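Local coordinates for protein serine protease MT3772 (Mycobacterium tuberculosis, PDB 3K6Y) that is a serine endopeptidase of the S1C family, seen here as its trypsin-like protease domain, and is probably required for resistance to oxidative and acid stress, at residues Leu187-Leu190 / Asn191-Leu195. Numbering follows the deposited sequence.
Sequences LIDL and NGQVL
D189 folds its carboxylate back over the turn it begins to meet the N-H groups of Q193 and N191, a worked example of an aspartate bonding to the backbone of a tight hairpin. D189 OD2 accepts from Q193 N at 3.0 Å (159° at the hydrogen), from above the carboxylate plane, and from N191 N in a weak, more bent bond. A chi1 of 65° leaves CG flanked by its own N and C, turning the group across the turn. D189 OD1 accepts from a water 2.6 Å away that also donates to Q193 OE1; the Q193 amide runs alongside, its plane 17° from that of the carboxylate.

Backbone bonds close the loop. D189 to G192 form a type I turn, in which G192 N donates a hydrogen bond to D189 O (3.0 Å); G192 has the positive phi that glycine takes readily. D189 N donates a hydrogen bond to Q193 O, and L195 N one to L187 O at 2.8 Å. This is the hairpin between strands 186-188 and 194-201 of the second six-stranded barrel of the chymotrypsin-like fold, just after the predicted nucleophile S183.

I188 and V194, a non-hydrogen-bonded pair, point to the same face of the sheet, their CG2 atoms 4.4 Å apart. L195 sets CB against L187 CD2, and its CD1 makes van der Waals contact with D189 CB (3.9 Å); both leucines pack on V131.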
loop_
_atom_site.group_PDB
_atom_site.type_symbol
_atom_site.label_atom_id
_atom_site.label_comp_id
_atom_site.label_asym_id
_atom_site.label_seq_id
_atom_site.Cartn_x
_atom_site.Cartn_y
_atom_site.Cartn_z
ATOM N N LEU A 187 18.721 -13.058 11.541
ATOM C CA LEU A 187 19.223 -14.330 12.038
ATOM C C LEU A 187 20.691 -14.358 11.681
ATOM O O LEU A 187 21.045 -14.246 10.501
ATOM C CB LEU A 187 18.511 -15.465 11.322
ATOM C CG LEU A 187 18.934 -16.866 11.779
ATOM C CD1 LEU A 187 18.339 -17.156 13.168
ATOM C CD2 LEU A 187 18.501 -17.929 10.781
ATOM N N ILE A 188 21.536 -14.452 12.696
ATOM C CA ILE A 188 22.970 -14.452 12.416
ATOM C C ILE A 188 23.595 -15.801 12.667
ATOM O O ILE A 188 23.130 -16.591 13.492
ATOM C CB ILE A 188 23.738 -13.367 13.190
ATOM C CG1 ILE A 188 23.593 -13.537 14.701
ATOM C CG2 ILE A 188 23.314 -11.964 12.731
ATOM C CD1 ILE A 188 24.789 -12.977 15.506
ATOM N N ASP A 189 24.664 -16.058 11.925
ATOM C CA ASP A 189 25.515 -17.212 12.197
ATOM C C ASP A 189 26.583 -16.819 13.215
ATOM O O ASP A 189 26.658 -15.678 13.658
ATOM C CB ASP A 189 26.100 -17.805 10.906
ATOM C CG ASP A 189 27.059 -16.874 10.177
ATOM O OD1 ASP A 189 27.273 -17.134 8.969
ATOM O OD2 ASP A 189 27.627 -15.930 10.773
ATOM N N LEU A 190 27.439 -17.771 13.575
ATOM C CA LEU A 190 28.403 -17.512 14.633
ATOM C C LEU A 190 29.579 -16.656 14.172
ATOM O O LEU A 190 30.404 -16.254 14.992
ATOM C CB LEU A 190 28.881 -18.824 15.258
ATOM C CG LEU A 190 27.766 -19.577 15.994
ATOM C CD1 LEU A 190 28.330 -20.691 16.855
ATOM C CD2 LEU A 190 26.902 -18.646 16.850
ATOM N N ASN A 191 29.623 -16.398 12.865
ATOM C CA ASN A 191 30.553 -15.459 12.249
ATOM C C ASN A 191 30.013 -14.028 12.271
ATOM O O ASN A 191 30.697 -13.101 11.849
ATOM C CB ASN A 191 30.799 -15.854 10.793
ATOM C CG ASN A 191 31.568 -17.138 10.656
ATOM O OD1 ASN A 191 32.482 -17.412 11.427
ATOM N ND2 ASN A 191 31.205 -17.933 9.667
ATOM N N GLY A 192 28.777 -13.838 12.729
ATOM C CA GLY A 192 28.214 -12.499 12.764
ATOM C C GLY A 192 27.671 -12.027 11.428
ATOM O O GLY A 192 27.428 -10.840 11.253
ATOM N N GLN A 193 27.490 -12.947 10.489
ATOM C CA GLN A 193 26.915 -12.611 9.198
ATOM C C GLN A 193 25.434 -12.932 9.204
ATOM O O GLN A 193 24.959 -13.790 9.965
ATOM C CB GLN A 193 27.634 -13.347 8.075
ATOM C CG GLN A 193 29.128 -12.989 8.029
ATOM C CD GLN A 193 29.793 -13.297 6.705
ATOM O OE1 GLN A 193 29.584 -14.354 6.122
ATOM N NE2 GLN A 193 30.610 -12.363 6.225
ATOM N N VAL A 194 24.711 -12.254 8.321
ATOM C CA VAL A 194 23.265 -12.370 8.311
ATOM C C VAL A 194 22.821 -13.496 7.377
ATOM O O VAL A 194 23.057 -13.468 6.156
ATOM C CB VAL A 194 22.615 -11.039 7.903
ATOM C CG1 VAL A 194 21.094 -11.161 7.912
ATOM C CG2 VAL A 194 23.020 -9.923 8.868
ATOM N N LEU A 195 22.124 -14.465 7.963
ATOM C CA LEU A 195 21.565 -15.572 7.201
ATOM C C LEU A 195 20.198 -15.253 6.630
ATOM O O LEU A 195 19.774 -15.868 5.647
ATOM C CB LEU A 195 21.443 -16.815 8.083
ATOM C CG LEU A 195 22.756 -17.481 8.491
ATOM C CD1 LEU A 195 22.509 -18.487 9.598
ATOM C CD2 LEU A 195 23.400 -18.161 7.287
HETATM O O HOH W 1 28.999 -16.569 7.102
#